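PDB 3SZP: transcriptional regulator, LysR family from Vibrio cholerae, which probably binds specific promoter DNA through a winged helix-turn-helix domain and activates transcription of virulence genes. Local coordinates for residues 1-13 with 35-48. Sequence-based numbering, arbitrary orientation.
Sequences MKLDDLNLFRLVV and RIQALEDSLNLRLL
Arg-35 reaches across to helix 3-13 and grips Asp-5 side-on, NE and NH2 both donating to one carboxylate oxygen. The salt bridge is short, 2.7 Å from Arg-35 NE to Asp-5 OD1, and fairly straight at 157°. A bend at chi3 (49°) brings both nitrogens to that oxygen, which lies in the guanidinium plane, although the carboxylate is turned 44° from it. Leu-8 CD2 sits over one guanidinium face, 4.0 Å above the plane. Next, Ile-36 extends its CD1 to 3.8 Å from Phe-9 CA. Leu-39 forks between two neighbours: CD2 packs 3.6 Å from Phe-9 CB, while CD1 meets Met-1 CG at 3.7 Å. Ser-42 OG, bonded to its own helix at Leu-39 O, also touches the Met-1 chain, which Leu-43 CD2 borders. Past the helix end, the backbone N atoms of Leu-47 and Leu-48 both donate to Glu-40 OE2, back on the helix. Leu-47 CD1 stands almost straight over the Phe-9 ring centre, 4.2 Å from the centroid, a CH-pi contact; Leu-48 CD2 lies at the ring edge. Leu-57 and Tyr-18 extend this core. The crossing joins the first helix to the recognition helix and wing of the LysR-family winged helix-turn-helix domain.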
ATOM      1  N   MET A   1      27.343 -13.775  -5.022  1.00 51.28           N
ATOM      2  CA  MET A   1      25.943 -14.179  -4.945  1.00 50.24           C
ATOM      3  C   MET A   1      25.779 -15.463  -4.138  1.00 48.98           C
ATOM      4  O   MET A   1      26.347 -16.493  -4.478  1.00 49.28           O
ATOM      5  CB  MET A   1      25.348 -14.384  -6.342  1.00 51.55           C
ATOM      6  CG  MET A   1      23.815 -14.414  -6.354  1.00 50.52           C
ATOM      7  SD  MET A   1      23.089 -15.743  -7.346  1.00 51.86           S
ATOM      8  CE  MET A   1      23.626 -17.175  -6.410  1.00 50.52           C
ATOM      9  N   LYS A   2      24.981 -15.393  -3.082  1.00 43.19           N
ATOM     10  CA  LYS A   2      24.716 -16.548  -2.243  1.00 42.33           C
ATOM     11  C   LYS A   2      23.509 -17.343  -2.727  1.00 41.93           C
ATOM     12  O   LYS A   2      22.410 -16.811  -2.864  1.00 41.60           O
ATOM     13  CB  LYS A   2      24.537 -16.090  -0.806  1.00 41.89           C
ATOM     14  CG  LYS A   2      25.663 -15.169  -0.373  1.00 42.50           C
ATOM     15  CD  LYS A   2      25.979 -15.316   1.101  1.00 42.80           C
ATOM     16  CE  LYS A   2      27.039 -14.316   1.543  1.00 43.32           C
ATOM     17  NZ  LYS A   2      28.318 -14.529   0.825  1.00 44.08           N
ATOM     18  N   LEU A   3      23.724 -18.622  -3.001  1.00 31.41           N
ATOM     19  CA  LEU A   3      22.652 -19.495  -3.459  1.00 31.64           C
ATOM     20  C   LEU A   3      21.523 -19.575  -2.424  1.00 30.77           C
ATOM     21  O   LEU A   3      20.356 -19.743  -2.777  1.00 31.11           O
ATOM     22  CB  LEU A   3      23.211 -20.883  -3.774  1.00 32.40           C
ATOM     23  CG  LEU A   3      24.210 -20.985  -4.931  1.00 33.64           C
ATOM     24  CD1 LEU A   3      24.853 -22.346  -4.960  1.00 35.26           C
ATOM     25  CD2 LEU A   3      23.522 -20.738  -6.248  1.00 35.03           C
ATOM     26  N   ASP A   4      21.859 -19.432  -1.144  1.00 37.04           N
ATOM     27  CA  ASP A   4      20.834 -19.448  -0.100  1.00 36.83           C
ATOM     28  C   ASP A   4      19.933 -18.221  -0.172  1.00 36.61           C
ATOM     29  O   ASP A   4      18.739 -18.309   0.117  1.00 36.84           O
ATOM     30  CB  ASP A   4      21.446 -19.586   1.295  1.00 37.06           C
ATOM     31  CG  ASP A   4      21.874 -21.002   1.591  1.00 37.97           C
ATOM     32  OD1 ASP A   4      21.085 -21.928   1.288  1.00 38.27           O
ATOM     33  OD2 ASP A   4      22.997 -21.200   2.108  1.00 38.84           O
ATOM     34  N   ASP A   5      20.497 -17.080  -0.564  1.00 29.90           N
ATOM     35  CA  ASP A   5      19.680 -15.872  -0.728  1.00 29.92           C
ATOM     36  C   ASP A   5      18.768 -16.013  -1.948  1.00 29.82           C
ATOM     37  O   ASP A   5      17.588 -15.647  -1.906  1.00 29.94           O
ATOM     38  CB  ASP A   5      20.550 -14.623  -0.828  1.00 30.45           C
ATOM     39  CG  ASP A   5      21.311 -14.327   0.465  1.00 31.36           C
ATOM     40  OD1 ASP A   5      20.971 -14.873   1.533  1.00 31.62           O
ATOM     41  OD2 ASP A   5      22.254 -13.523   0.427  1.00 32.10           O
ATOM     42  N   LEU A   6      19.329 -16.575  -3.022  1.00 29.00           N
ATOM     43  CA  LEU A   6      18.570 -16.896  -4.230  1.00 30.14           C
ATOM     44  C   LEU A   6      17.448 -17.865  -3.872  1.00 30.73           C
ATOM     45  O   LEU A   6      16.307 -17.696  -4.296  1.00 31.60           O
ATOM     46  CB  LEU A   6      19.489 -17.522  -5.284  1.00 31.71           C
ATOM     47  CG  LEU A   6      18.823 -17.896  -6.606  1.00 34.34           C
ATOM     48  CD1 LEU A   6      18.213 -16.654  -7.280  1.00 34.91           C
ATOM     49  CD2 LEU A   6      19.817 -18.566  -7.545  1.00 36.16           C
ATOM     50  N   ASN A   7      17.781 -18.878  -3.078  1.00 30.48           N
ATOM     51  CA  ASN A   7      16.778 -19.822  -2.606  1.00 31.39           C
ATOM     52  C   ASN A   7      15.734 -19.154  -1.750  1.00 31.17           C
ATOM     53  O   ASN A   7      14.558 -19.506  -1.819  1.00 32.68           O
ATOM     54  CB  ASN A   7      17.402 -20.944  -1.777  1.00 30.82           C
ATOM     55  CG  ASN A   7      16.430 -22.080  -1.534  1.00 32.18           C
ATOM     56  OD1 ASN A   7      15.740 -22.520  -2.454  1.00 33.83           O
ATOM     57  ND2 ASN A   7      16.362 -22.557  -0.296  1.00 31.92           N
ATOM     58  N   LEU A   8      16.178 -18.209  -0.925  1.00 24.46           N
ATOM     59  CA  LEU A   8      15.271 -17.485  -0.038  1.00 25.03           C
ATOM     60  C   LEU A   8      14.321 -16.644  -0.883  1.00 25.55           C
ATOM     61  O   LEU A   8      13.138 -16.532  -0.578  1.00 27.13           O
ATOM     62  CB  LEU A   8      16.029 -16.576   0.935  1.00 24.70           C
ATOM     63  CG  LEU A   8      15.070 -15.694   1.770  1.00 26.41           C
ATOM     64  CD1 LEU A   8      14.167 -16.586   2.628  1.00 27.98           C
ATOM     65  CD2 LEU A   8      15.809 -14.685   2.656  1.00 27.38           C
ATOM     66  N   PHE A   9      14.858 -16.061  -1.950  1.00 25.42           N
ATOM     67  CA  PHE A   9      14.059 -15.291  -2.897  1.00 25.97           C
ATOM     68  C   PHE A   9      12.975 -16.177  -3.489  1.00 28.20           C
ATOM     69  O   PHE A   9      11.807 -15.804  -3.516  1.00 29.57           O
ATOM     70  CB  PHE A   9      14.958 -14.722  -3.995  1.00 25.27           C
ATOM     71  CG  PHE A   9      14.236 -14.394  -5.277  1.00 26.52           C
ATOM     72  CD1 PHE A   9      13.393 -13.283  -5.363  1.00 26.46           C
ATOM     73  CD2 PHE A   9      14.419 -15.179  -6.408  1.00 28.34           C
ATOM     74  CE1 PHE A   9      12.747 -12.970  -6.557  1.00 27.57           C
ATOM     75  CE2 PHE A   9      13.783 -14.856  -7.614  1.00 29.88           C
ATOM     76  CZ  PHE A   9      12.937 -13.758  -7.682  1.00 29.13           C
ATOM     77  N   ARG A  10      13.357 -17.366  -3.938  1.00 31.18           N
ATOM     78  CA  ARG A  10      12.376 -18.326  -4.422  1.00 33.85           C
ATOM     79  C   ARG A  10      11.258 -18.585  -3.402  1.00 34.96           C
ATOM     80  O   ARG A  10      10.083 -18.625  -3.770  1.00 36.81           O
ATOM     81  CB  ARG A  10      13.053 -19.644  -4.792  1.00 34.70           C
ATOM     82  CG  ARG A  10      12.071 -20.757  -5.157  1.00 37.00           C
ATOM     83  CD  ARG A  10      12.782 -22.080  -5.423  1.00 37.75           C
ATOM     84  NE  ARG A  10      13.364 -22.670  -4.216  1.00 36.09           N
ATOM     85  CZ  ARG A  10      12.792 -23.639  -3.498  1.00 36.43           C
ATOM     86  NH1 ARG A  10      11.602 -24.121  -3.840  1.00 38.07           N
ATOM     87  NH2 ARG A  10      13.404 -24.123  -2.421  1.00 34.94           N
ATOM     88  N   LEU A  11      11.620 -18.759  -2.129  1.00 31.26           N
ATOM     89  CA  LEU A  11      10.639 -19.089  -1.094  1.00 32.85           C
ATOM     90  C   LEU A  11       9.706 -17.914  -0.840  1.00 34.21           C
ATOM     91  O   LEU A  11       8.516 -18.093  -0.558  1.00 36.47           O
ATOM     92  CB  LEU A  11      11.323 -19.486   0.222  1.00 31.67           C
ATOM     93  CG  LEU A  11      12.183 -20.747   0.292  1.00 30.68           C
ATOM     94  CD1 LEU A  11      12.681 -20.965   1.726  1.00 29.80           C
ATOM     95  CD2 LEU A  11      11.424 -21.968  -0.198  1.00 32.27           C
ATOM     96  N   VAL A  12      10.263 -16.710  -0.909  1.00 26.84           N
ATOM     97  CA  VAL A  12       9.464 -15.507  -0.737  1.00 27.76           C
ATOM     98  C   VAL A  12       8.383 -15.438  -1.816  1.00 29.10           C
ATOM     99  O   VAL A  12       7.237 -15.125  -1.530  1.00 31.21           O
ATOM    100  CB  VAL A  12      10.344 -14.250  -0.770  1.00 25.30           C
ATOM    101  CG1 VAL A  12       9.500 -13.011  -1.038  1.00 25.67           C
ATOM    102  CG2 VAL A  12      11.147 -14.116   0.552  1.00 25.24           C
ATOM    103  N   VAL A  13       8.758 -15.750  -3.052  1.00 32.17           N
ATOM    104  CA  VAL A  13       7.806 -15.724  -4.157  1.00 33.22           C
ATOM    105  C   VAL A  13       6.716 -16.766  -3.949  1.00 35.78           C
ATOM    106  O   VAL A  13       5.542 -16.490  -4.155  1.00 37.21           O
ATOM    107  CB  VAL A  13       8.503 -15.978  -5.522  1.00 32.33           C
ATOM    108  CG1 VAL A  13       7.479 -16.037  -6.644  1.00 33.37           C
ATOM    109  CG2 VAL A  13       9.528 -14.902  -5.801  1.00 29.97           C
ATOM    110  N   ARG A  35      18.659  -9.859   3.403  1.00 34.79           N
ATOM    111  CA  ARG A  35      19.249 -10.888   2.566  1.00 32.61           C
ATOM    112  C   ARG A  35      18.781 -10.759   1.121  1.00 31.54           C
ATOM    113  O   ARG A  35      19.547 -11.028   0.203  1.00 30.13           O
ATOM    114  CB  ARG A  35      19.011 -12.298   3.148  1.00 31.57           C
ATOM    115  CG  ARG A  35      19.841 -12.572   4.426  1.00 32.32           C
ATOM    116  CD  ARG A  35      19.619 -13.974   4.979  1.00 31.62           C
ATOM    117  NE  ARG A  35      19.740 -14.963   3.915  1.00 29.60           N
ATOM    118  CZ  ARG A  35      19.265 -16.204   3.968  1.00 28.84           C
ATOM    119  NH1 ARG A  35      18.639 -16.638   5.065  1.00 29.84           N
ATOM    120  NH2 ARG A  35      19.402 -17.004   2.912  1.00 27.43           N
ATOM    121  N   ILE A  36      17.544 -10.319   0.914  1.00 29.93           N
ATOM    122  CA  ILE A  36      17.086 -10.042  -0.440  1.00 28.55           C
ATOM    123  C   ILE A  36      17.844  -8.841  -1.007  1.00 29.88           C
ATOM    124  O   ILE A  36      18.235  -8.842  -2.163  1.00 28.65           O
ATOM    125  CB  ILE A  36      15.581  -9.756  -0.493  1.00 28.62           C
ATOM    126  CG1 ILE A  36      14.788 -10.982  -0.035  1.00 27.90           C
ATOM    127  CG2 ILE A  36      15.176  -9.371  -1.907  1.00 27.08           C
ATOM    128  CD1 ILE A  36      14.865 -12.114  -1.021  1.00 25.66           C
ATOM    129  N   GLN A  37      18.035  -7.815  -0.184  1.00 34.17           N
ATOM    130  CA  GLN A  37      18.839  -6.675  -0.588  1.00 35.07           C
ATOM    131  C   GLN A  37      20.229  -7.110  -1.021  1.00 33.28           C
ATOM    132  O   GLN A  37      20.737  -6.649  -2.044  1.00 33.02           O
ATOM    133  CB  GLN A  37      18.986  -5.665   0.544  1.00 36.58           C
ATOM    134  CG  GLN A  37      19.835  -4.461   0.137  1.00 36.66           C
ATOM    135  CD  GLN A  37      19.136  -3.583  -0.896  1.00 38.31           C
ATOM    136  OE1 GLN A  37      19.456  -3.611  -2.088  1.00 37.50           O
ATOM    137  NE2 GLN A  37      18.164  -2.801  -0.437  1.00 39.93           N
ATOM    138  N   ALA A  38      20.839  -7.993  -0.233  1.00 31.08           N
ATOM    139  CA  ALA A  38      22.181  -8.459  -0.522  1.00 29.99           C
ATOM    140  C   ALA A  38      22.177  -9.196  -1.850  1.00 28.54           C
ATOM    141  O   ALA A  38      23.085  -9.024  -2.644  1.00 28.35           O
ATOM    142  CB  ALA A  38      22.703  -9.375   0.594  1.00 29.34           C
ATOM    143  N   LEU A  39      21.163 -10.027  -2.083  1.00 28.58           N
ATOM    144  CA  LEU A  39      21.058 -10.730  -3.359  1.00 27.46           C
ATOM    145  C   LEU A  39      21.025  -9.720  -4.532  1.00 28.28           C
ATOM    146  O   LEU A  39      21.812  -9.818  -5.470  1.00 28.62           O
ATOM    147  CB  LEU A  39      19.815 -11.618  -3.372  1.00 26.19           C
ATOM    148  CG  LEU A  39      19.447 -12.305  -4.694  1.00 25.84           C
ATOM    149  CD1 LEU A  39      20.585 -13.199  -5.163  1.00 26.45           C
ATOM    150  CD2 LEU A  39      18.145 -13.111  -4.546  1.00 25.14           C
ATOM    151  N   GLU A  40      20.132  -8.741  -4.440  1.00 26.73           N
ATOM    152  CA  GLU A  40      19.995  -7.702  -5.458  1.00 27.66           C
ATOM    153  C   GLU A  40      21.295  -6.925  -5.679  1.00 28.57           C
ATOM    154  O   GLU A  40      21.688  -6.701  -6.820  1.00 28.53           O
ATOM    155  CB  GLU A  40      18.819  -6.764  -5.123  1.00 28.84           C
ATOM    156  CG  GLU A  40      17.473  -7.488  -5.136  1.00 27.11           C
ATOM    157  CD  GLU A  40      16.283  -6.568  -4.900  1.00 27.73           C
ATOM    158  OE1 GLU A  40      16.462  -5.505  -4.281  1.00 29.79           O
ATOM    159  OE2 GLU A  40      15.164  -6.899  -5.360  1.00 26.45           O
ATOM    160  N   ASP A  41      21.952  -6.534  -4.588  1.00 31.88           N
ATOM    161  CA  ASP A  41      23.263  -5.881  -4.632  1.00 31.41           C
ATOM    162  C   ASP A  41      24.310  -6.742  -5.332  1.00 30.49           C
ATOM    163  O   ASP A  41      25.152  -6.219  -6.066  1.00 30.26           O
ATOM    164  CB  ASP A  41      23.765  -5.526  -3.217  1.00 31.39           C
ATOM    165  CG  ASP A  41      23.040  -4.327  -2.610  1.00 32.69           C
ATOM    166  OD1 ASP A  41      22.408  -3.557  -3.359  1.00 33.80           O
ATOM    167  OD2 ASP A  41      23.103  -4.149  -1.380  1.00 32.78           O
ATOM    168  N   SER A  42      24.261  -8.060  -5.136  1.00 32.52           N
ATOM    169  CA  SER A  42      25.253  -8.916  -5.795  1.00 32.80           C
ATOM    170  C   SER A  42      24.995  -9.065  -7.295  1.00 33.54           C
ATOM    171  O   SER A  42      25.928  -9.278  -8.062  1.00 34.77           O
ATOM    172  CB  SER A  42      25.353 -10.289  -5.132  1.00 32.61           C
ATOM    173  OG  SER A  42      24.359 -11.168  -5.624  1.00 32.40           O
ATOM    174  N   LEU A  43      23.731  -8.961  -7.710  1.00 28.33           N
ATOM    175  CA  LEU A  43      23.369  -9.076  -9.128  1.00 29.03           C
ATOM    176  C   LEU A  43      23.309  -7.713  -9.803  1.00 28.64           C
ATOM    177  O   LEU A  43      23.204  -7.622 -11.025  1.00 28.84           O
ATOM    178  CB  LEU A  43      21.995  -9.742  -9.270  1.00 28.75           C
ATOM    179  CG  LEU A  43      21.820 -11.116  -8.614  1.00 28.74           C
ATOM    180  CD1 LEU A  43      20.370 -11.546  -8.650  1.00 28.03           C
ATOM    181  CD2 LEU A  43      22.692 -12.150  -9.313  1.00 31.33           C
ATOM    182  N   ASN A  44      23.338  -6.655  -8.998  1.00 27.39           N
ATOM    183  CA  ASN A  44      23.016  -5.320  -9.483  1.00 27.39           C
ATOM    184  C   ASN A  44      21.705  -5.332 -10.235  1.00 27.72           C
ATOM    185  O   ASN A  44      21.593  -4.749 -11.296  1.00 27.68           O
ATOM    186  CB  ASN A  44      24.133  -4.799 -10.378  1.00 26.84           C
ATOM    187  CG  ASN A  44      25.382  -4.488  -9.595  1.00 26.49           C
ATOM    188  OD1 ASN A  44      25.314  -3.938  -8.495  1.00 26.58           O
ATOM    189  ND2 ASN A  44      26.532  -4.846 -10.146  1.00 26.50           N
ATOM    190  N   LEU A  45      20.725  -6.034  -9.681  1.00 25.72           N
ATOM    191  CA  LEU A  45      19.407  -6.149 -10.288  1.00 25.64           C
ATOM    192  C   LEU A  45      18.326  -6.115  -9.232  1.00 25.65           C
ATOM    193  O   LEU A  45      18.407  -6.827  -8.236  1.00 25.02           O
ATOM    194  CB  LEU A  45      19.275  -7.453 -11.069  1.00 25.16           C
ATOM    195  CG  LEU A  45      19.945  -7.519 -12.437  1.00 25.38           C
ATOM    196  CD1 LEU A  45      19.860  -8.944 -12.979  1.00 26.17           C
ATOM    197  CD2 LEU A  45      19.313  -6.538 -13.398  1.00 25.16           C
ATOM    198  N   ARG A  46      17.309  -5.300  -9.456  1.00 33.03           N
ATOM    199  CA  ARG A  46      16.124  -5.312  -8.616  1.00 32.41           C
ATOM    200  C   ARG A  46      15.291  -6.517  -9.024  1.00 30.92           C
ATOM    201  O   ARG A  46      14.981  -6.699 -10.194  1.00 30.81           O
ATOM    202  CB  ARG A  46      15.332  -4.011  -8.805  1.00 33.26           C
ATOM    203  CG  ARG A  46      14.149  -3.795  -7.866  1.00 32.87           C
ATOM    204  CD  ARG A  46      13.549  -2.402  -8.123  1.00 33.86           C
ATOM    205  NE  ARG A  46      12.321  -2.169  -7.377  1.00 33.62           N
ATOM    206  CZ  ARG A  46      12.263  -1.780  -6.099  1.00 34.01           C
ATOM    207  NH1 ARG A  46      13.379  -1.572  -5.398  1.00 34.85           N
ATOM    208  NH2 ARG A  46      11.080  -1.596  -5.517  1.00 33.73           N
ATOM    209  N   LEU A  47      14.934  -7.343  -8.054  1.00 24.59           N
ATOM    210  CA  LEU A  47      14.180  -8.574  -8.324  1.00 23.90           C
ATOM    211  C   LEU A  47      12.706  -8.491  -7.935  1.00 23.79           C
ATOM    212  O   LEU A  47      11.875  -9.144  -8.549  1.00 24.00           O
ATOM    213  CB  LEU A  47      14.810  -9.776  -7.610  1.00 23.38           C
ATOM    214  CG  LEU A  47      16.199 -10.178  -8.097  1.00 23.76           C
ATOM    215  CD1 LEU A  47      16.695 -11.332  -7.264  1.00 23.23           C
ATOM    216  CD2 LEU A  47      16.190 -10.548  -9.585  1.00 25.10           C
ATOM    217  N   LEU A  48      12.399  -7.712  -6.900  1.00 34.63           N
ATOM    218  CA  LEU A  48      11.062  -7.658  -6.315  1.00 34.83           C
ATOM    219  C   LEU A  48      10.628  -6.230  -6.126  1.00 35.48           C
ATOM    220  O   LEU A  48      11.435  -5.365  -5.793  1.00 36.10           O
ATOM    221  CB  LEU A  48      11.053  -8.286  -4.921  1.00 34.91           C
ATOM    222  CG  LEU A  48      11.309  -9.779  -4.773  1.00 34.65           C
ATOM    223  CD1 LEU A  48      11.470 -10.152  -3.303  1.00 34.95           C
ATOM    224  CD2 LEU A  48      10.156 -10.548  -5.402  1.00 35.48           C
TER